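Local coordinates for neurotoxin (Clostridium botulinum, PDB 2QN0), which is the zinc-dependent light chain protease of botulinum neurotoxin type C, which cleaves SNARE proteins, probably both syntaxin and SNAP-25, at residues I91-R96 / N391-Q396; G274-D279 / T359-A364. All coordinates share one frame; numbering follows the deposited sequence.

Contact 1: residues I91-R96 / N391-Q396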
loop_
_atom_site.group_PDB
_atom_site.type_symbol
_atom_site.label_atom_id
_atom_site.label_comp_id
_atom_site.label_asym_id
_atom_site.label_seq_id
_atom_site.Cartn_x
_atom_site.Cartn_y
_atom_site.Cartn_z
ATOM N N ILE A 91 1.734 -1.738 -13.268
ATOM C CA ILE A 91 2.123 -0.538 -13.998
ATOM C C ILE A 91 0.898 0.179 -14.562
ATOM O O ILE A 91 0.760 1.397 -14.428
ATOM C CB ILE A 91 3.097 -0.879 -15.165
ATOM C CG1 ILE A 91 4.439 -1.339 -14.598
ATOM C CG2 ILE A 91 3.274 0.331 -16.081
ATOM C CD1 ILE A 91 5.076 -0.354 -13.636
ATOM N N LYS A 92 0.001 -0.578 -15.187
ATOM C CA LYS A 92 -1.190 0.025 -15.769
ATOM C C LYS A 92 -2.038 0.696 -14.692
ATOM O O LYS A 92 -2.577 1.783 -14.903
ATOM C CB LYS A 92 -2.023 -1.028 -16.507
ATOM C CG LYS A 92 -3.208 -0.444 -17.268
ATOM C CD LYS A 92 -3.871 -1.497 -18.145
ATOM C CE LYS A 92 -4.967 -0.887 -19.006
ATOM N NZ LYS A 92 -5.548 -1.901 -19.932
ATOM N N LEU A 93 -2.147 0.055 -13.534
ATOM C CA LEU A 93 -2.938 0.630 -12.453
ATOM C C LEU A 93 -2.323 1.937 -11.956
ATOM O O LEU A 93 -3.043 2.887 -11.656
ATOM C CB LEU A 93 -3.081 -0.381 -11.309
ATOM C CG LEU A 93 -3.888 -1.618 -11.718
ATOM C CD1 LEU A 93 -3.899 -2.625 -10.582
ATOM C CD2 LEU A 93 -5.315 -1.208 -12.086
ATOM N N PHE A 94 -0.995 2.000 -11.874
ATOM C CA PHE A 94 -0.366 3.238 -11.431
ATOM C C PHE A 94 -0.639 4.352 -12.434
ATOM O O PHE A 94 -0.825 5.502 -12.052
ATOM C CB PHE A 94 1.141 3.062 -11.229
ATOM C CG PHE A 94 1.522 2.727 -9.810
ATOM C CD1 PHE A 94 1.404 1.428 -9.330
ATOM C CD2 PHE A 94 1.956 3.725 -8.942
ATOM C CE1 PHE A 94 1.711 1.125 -8.005
ATOM C CE2 PHE A 94 2.265 3.435 -7.614
ATOM C CZ PHE A 94 2.142 2.129 -7.144
ATOM N N LYS A 95 -0.668 4.014 -13.721
ATOM C CA LYS A 95 -0.956 5.023 -14.737
ATOM C C LYS A 95 -2.375 5.567 -14.548
ATOM O O LYS A 95 -2.617 6.767 -14.698
ATOM C CB LYS A 95 -0.809 4.424 -16.141
ATOM C CG LYS A 95 0.628 4.095 -16.534
ATOM C CD LYS A 95 0.656 3.481 -17.932
ATOM C CE LYS A 95 2.053 3.085 -18.365
ATOM N NZ LYS A 95 2.018 2.472 -19.730
ATOM N N ARG A 96 -3.313 4.687 -14.215
ATOM C CA ARG A 96 -4.692 5.117 -14.010
ATOM C C ARG A 96 -4.780 5.964 -12.745
ATOM O O ARG A 96 -5.469 6.980 -12.714
ATOM C CB ARG A 96 -5.629 3.904 -13.918
ATOM C CG ARG A 96 -7.100 4.262 -13.708
ATOM C CD ARG A 96 -8.003 3.115 -14.149
ATOM N NE ARG A 96 -9.327 3.149 -13.526
ATOM C CZ ARG A 96 -10.209 4.136 -13.655
ATOM N NH1 ARG A 96 -9.925 5.202 -14.392
ATOM N NH2 ARG A 96 -11.386 4.051 -13.045
ATOM N N ASN A 391 -10.057 -3.169 -24.131
ATOM C CA ASN A 391 -11.465 -3.310 -24.490
ATOM C C ASN A 391 -12.242 -3.722 -23.246
ATOM O O ASN A 391 -13.471 -3.770 -23.254
ATOM C CB ASN A 391 -11.649 -4.375 -25.572
ATOM C CG ASN A 391 -11.033 -3.975 -26.896
ATOM O OD1 ASN A 391 -11.289 -2.885 -27.407
ATOM N ND2 ASN A 391 -10.217 -4.858 -27.461
ATOM N N VAL A 392 -11.507 -4.021 -22.181
ATOM C CA VAL A 392 -12.099 -4.452 -20.919
ATOM C C VAL A 392 -11.892 -3.418 -19.819
ATOM O O VAL A 392 -12.819 -3.081 -19.078
ATOM C CB VAL A 392 -11.467 -5.785 -20.452
ATOM C CG1 VAL A 392 -11.974 -6.154 -19.062
ATOM C CG2 VAL A 392 -11.802 -6.893 -21.443
ATOM N N TYR A 393 -10.671 -2.905 -19.736
ATOM C CA TYR A 393 -10.309 -1.943 -18.706
ATOM C C TYR A 393 -9.278 -0.964 -19.257
ATOM O O TYR A 393 -8.229 -1.381 -19.743
ATOM C CB TYR A 393 -9.708 -2.711 -17.525
ATOM C CG TYR A 393 -9.436 -1.892 -16.284
ATOM C CD1 TYR A 393 -10.419 -1.718 -15.312
ATOM C CD2 TYR A 393 -8.188 -1.301 -16.076
ATOM C CE1 TYR A 393 -10.165 -0.976 -14.154
ATOM C CE2 TYR A 393 -7.923 -0.555 -14.927
ATOM C CZ TYR A 393 -8.917 -0.399 -13.971
ATOM O OH TYR A 393 -8.662 0.327 -12.829
ATOM N N ASP A 394 -9.573 0.332 -19.204
ATOM C CA ASP A 394 -8.603 1.308 -19.684
ATOM C C ASP A 394 -8.265 2.351 -18.625
ATOM O O ASP A 394 -8.949 2.469 -17.607
ATOM C CB ASP A 394 -9.064 1.986 -20.988
ATOM C CG ASP A 394 -10.347 2.786 -20.839
ATOM O OD1 ASP A 394 -10.583 3.393 -19.776
ATOM O OD2 ASP A 394 -11.119 2.831 -21.821
ATOM N N ILE A 395 -7.195 3.096 -18.872
ATOM C CA ILE A 395 -6.719 4.116 -17.945
ATOM C C ILE A 395 -7.726 5.206 -17.593
ATOM O O ILE A 395 -7.873 5.568 -16.425
ATOM C CB ILE A 395 -5.428 4.781 -18.494
ATOM C CG1 ILE A 395 -4.300 3.748 -18.535
ATOM C CG2 ILE A 395 -5.036 5.974 -17.635
ATOM C CD1 ILE A 395 -3.033 4.243 -19.207
ATOM N N GLN A 396 -8.430 5.722 -18.592
ATOM C CA GLN A 396 -9.385 6.795 -18.353
ATOM C C GLN A 396 -10.664 6.422 -17.604
ATOM O O GLN A 396 -11.065 7.132 -16.680
ATOM C CB GLN A 396 -9.761 7.462 -19.679
ATOM C CG GLN A 396 -10.673 8.675 -19.536
ATOM C CD GLN A 396 -10.061 9.775 -18.682
ATOM O OE1 GLN A 396 -8.886 10.118 -18.833
ATOM N NE2 GLN A 396 -10.861 10.343 -17.785
#

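Contact 2: residues G274-D279 / T359-A364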
loop_
_atom_site.group_PDB
_atom_site.type_symbol
_atom_site.label_atom_id
_atom_site.label_comp_id
_atom_site.label_asym_id
_atom_site.label_seq_id
_atom_site.Cartn_x
_atom_site.Cartn_y
_atom_site.Cartn_z
ATOM N N GLY A 274 -11.758 5.666 5.227
ATOM C CA GLY A 274 -12.242 7.032 5.316
ATOM C C GLY A 274 -13.749 7.212 5.288
ATOM O O GLY A 274 -14.508 6.266 5.487
ATOM N N GLY A 275 -14.180 8.441 5.032
ATOM C CA GLY A 275 -15.603 8.732 4.990
ATOM C C GLY A 275 -16.216 8.798 6.380
ATOM O O GLY A 275 -15.495 8.922 7.367
ATOM N N PRO A 276 -17.552 8.717 6.490
ATOM C CA PRO A 276 -18.288 8.767 7.763
ATOM C C PRO A 276 -17.818 7.734 8.789
ATOM O O PRO A 276 -17.990 7.921 9.995
ATOM C CB PRO A 276 -19.734 8.523 7.333
ATOM C CG PRO A 276 -19.780 9.105 5.966
ATOM C CD PRO A 276 -18.483 8.635 5.352
ATOM N N THR A 277 -17.232 6.644 8.299
ATOM C CA THR A 277 -16.728 5.568 9.150
ATOM C C THR A 277 -15.735 6.074 10.188
ATOM O O THR A 277 -15.595 5.486 11.259
ATOM C CB THR A 277 -16.038 4.468 8.299
ATOM O OG1 THR A 277 -17.024 3.789 7.520
ATOM C CG2 THR A 277 -15.316 3.453 9.185
ATOM N N ILE A 278 -15.038 7.159 9.865
ATOM C CA ILE A 278 -14.060 7.732 10.781
ATOM C C ILE A 278 -14.725 8.064 12.118
ATOM O O ILE A 278 -14.085 8.009 13.167
ATOM C CB ILE A 278 -13.426 9.004 10.175
ATOM C CG1 ILE A 278 -12.509 8.607 9.011
ATOM C CG2 ILE A 278 -12.636 9.767 11.239
ATOM C CD1 ILE A 278 -11.937 9.776 8.227
ATOM N N ASP A 279 -16.013 8.389 12.076
ATOM C CA ASP A 279 -16.749 8.727 13.292
ATOM C C ASP A 279 -16.925 7.548 14.249
ATOM O O ASP A 279 -17.348 7.731 15.393
ATOM C CB ASP A 279 -18.115 9.314 12.938
ATOM C CG ASP A 279 -18.006 10.645 12.219
ATOM O OD1 ASP A 279 -17.180 11.480 12.640
ATOM O OD2 ASP A 279 -18.746 10.860 11.240
ATOM N N THR A 359 -8.073 8.987 1.162
ATOM C CA THR A 359 -8.838 7.834 1.633
ATOM C C THR A 359 -9.551 7.139 0.476
ATOM O O THR A 359 -9.881 7.768 -0.528
ATOM C CB THR A 359 -9.927 8.253 2.648
ATOM O OG1 THR A 359 -10.913 9.050 1.978
ATOM C CG2 THR A 359 -9.317 9.063 3.791
ATOM N N GLU A 360 -9.793 5.841 0.631
ATOM C CA GLU A 360 -10.482 5.056 -0.395
ATOM C C GLU A 360 -11.838 5.681 -0.736
ATOM O O GLU A 360 -12.207 5.819 -1.907
ATOM C CB GLU A 360 -10.704 3.630 0.111
ATOM C CG GLU A 360 -11.341 2.697 -0.913
ATOM C CD GLU A 360 -11.728 1.361 -0.311
ATOM O OE1 GLU A 360 -10.954 0.840 0.523
ATOM O OE2 GLU A 360 -12.797 0.825 -0.678
ATOM N N PHE A 361 -12.576 6.045 0.307
ATOM C CA PHE A 361 -13.894 6.655 0.174
ATOM C C PHE A 361 -13.851 7.902 -0.710
ATOM O O PHE A 361 -14.718 8.105 -1.561
ATOM C CB PHE A 361 -14.421 7.032 1.563
ATOM C CG PHE A 361 -15.856 7.472 1.568
ATOM C CD1 PHE A 361 -16.885 6.535 1.604
ATOM C CD2 PHE A 361 -16.180 8.823 1.526
ATOM C CE1 PHE A 361 -18.219 6.939 1.598
ATOM C CE2 PHE A 361 -17.510 9.236 1.519
ATOM C CZ PHE A 361 -18.530 8.291 1.555
ATOM N N ASN A 362 -12.842 8.741 -0.500
ATOM C CA ASN A 362 -12.701 9.964 -1.277
ATOM C C ASN A 362 -12.289 9.633 -2.711
ATOM O O ASN A 362 -12.773 10.251 -3.658
ATOM C CB ASN A 362 -11.671 10.886 -0.611
ATOM C CG ASN A 362 -11.715 12.304 -1.148
ATOM O OD1 ASN A 362 -12.763 12.780 -1.595
ATOM N ND2 ASN A 362 -10.578 12.998 -1.087
ATOM N N TYR A 363 -11.412 8.647 -2.878
ATOM C CA TYR A 363 -10.982 8.276 -4.227
ATOM C C TYR A 363 -12.165 7.804 -5.073
ATOM O O TYR A 363 -12.253 8.130 -6.256
ATOM C CB TYR A 363 -9.924 7.165 -4.194
ATOM C CG TYR A 363 -8.686 7.485 -3.382
ATOM C CD1 TYR A 363 -8.204 8.791 -3.281
ATOM C CD2 TYR A 363 -7.979 6.471 -2.735
ATOM C CE1 TYR A 363 -7.047 9.078 -2.550
ATOM C CE2 TYR A 363 -6.825 6.746 -2.011
ATOM C CZ TYR A 363 -6.366 8.051 -1.920
ATOM O OH TYR A 363 -5.224 8.319 -1.197
ATOM N N ALA A 364 -13.072 7.037 -4.474
ATOM C CA ALA A 364 -14.230 6.531 -5.212
ATOM C C ALA A 364 -15.014 7.675 -5.841
ATOM O O ALA A 364 -15.481 7.568 -6.975
ATOM C CB ALA A 364 -15.139 5.714 -4.290
HETATM O O HOH W 1 -12.526 10.562 3.608
#

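Contact 1: residues I91-R96 / N391-Q396
K92 reaches from helix 80-97 to the main chain of the 391-396 loop, its side chain extended and CG anti to the backbone N (chi1 -174°). NZ gives a hydrogen bond of 2.7 Å to Y393 O, while CE lies at the edge of the Y393 ring. The same ammonium forms a salt bridge with D390 and a hydrogen bond to I387 O, so the charge is gripped from three places in the loop. One residue on, L93 puts CD2 3.9 Å from Y393 CE2, its side chain crossing the tyrosine at about a right angle. K95 adds an apolar touch, CB lying 3.8 Å from I395 CD1, before its extended chain carries NZ off to N7. The other branch of I395, CG2, packs 3.7 Å from R96 CA. R96 carries the largest share of the helix side. Its chain, extended from CG to NE, runs alongside I395 O, and the guanidinium stands 83° to the Y393 ring. NH1 donates to I395 O at 2.9 Å with an N-H...O angle of 154°; the oxygen lies near the guanidinium plane, but NH1 sits above the plane of the carbonyl. Weaker, bent bonds run from R96 NH1 to Q396 O (3.2 Å) and from R96 NE to Y393 OH (3.0 Å). D222, just before helix 223-238, salt-bridges R96 NH2 and hydrogen-bonds Y393 OH. L93, R96 and Y393 also pack on I224, setting the contact beside the zinc-binding helix. The carbonyls of Y393, I395 and Q396 thus accept from K92 and R96, so side-chain cations and not backbone pairing hold the loop to the helix, and the carboxylates of D390 and D222 should stabilise both charges.

Contact 2: residues G274-D279 / T359-A364
F361 turns one ring face to the turn after helix 267-273, with G275 CA and P276 CD both over that face. G275 CA stands 3.9 Å from the centroid of the F361 ring and 27° off its normal, over the CG-CD2 side; P276 CD lies 4.1 Å from the centroid of the F361 ring, toward CZ. Both are CH-pi contacts, and the proline crosses the phenylalanine at about a right angle. With CG anti to the backbone N (chi1 -171°), the F361 ring is carried out from the first turn of its helix toward the glycine. At G274 the backbone itself packs: the lack of a side chain lets CA lie 3.7 Å from T359 CB. G275 is also tightly placed, its missing CB leaving room for F361 CG. Both glycines have positive phi, and at G274 the backbone angles bring the preceding carbonyl O up to where a CB would stand, which by itself calls for glycine. T359 is the N-cap of helix 360-366. Its OG1, turned between the backbone N and the carbonyl carbon (chi1 67°), accepts from N362 N at 3.2 Å. A water accepts from G275 N at 3.0 Å and lies 2.7 Å from T359 OG1, so it bridges the capping hydroxyl and the G275 N-H. Backbone hydrogen bonds of E360 with A272 and F361 with F273 extend the join onto helix 267-273, which supplies the zinc ligand E269. E360 OE1 hydrogen-bonds ND1 of the zinc ligand H229 and OE2 salt-bridges R372; separately, Y363 packs on helices 223-238 and 101-112, placing this short helix between the HExxH helix and the end of helix 267-273.

How the contacts relate
From the N terminus the chain enters contact 1 near the end of helix 80-97, and that contact closes only when the loop 391-396 returns some 295 residues later. Contact 2 lies wholly within this long excursion: residues 274-279 leave helix 267-273, and 359-364 come back 80 residues on, after helices 283-304, 319-330 and 344-357. The loops therefore nest and do not cross. The centres of contacts 1 and 2 are about 23 Å apart. Nearest atoms of contacts 1 and 2 are about 8 Å apart, without touching. Helix 223-238, bearing zinc ligands H229 and H233, links them: contact 1 packs on its start, while Y363 of helix 360-366 reaches L225 and M228.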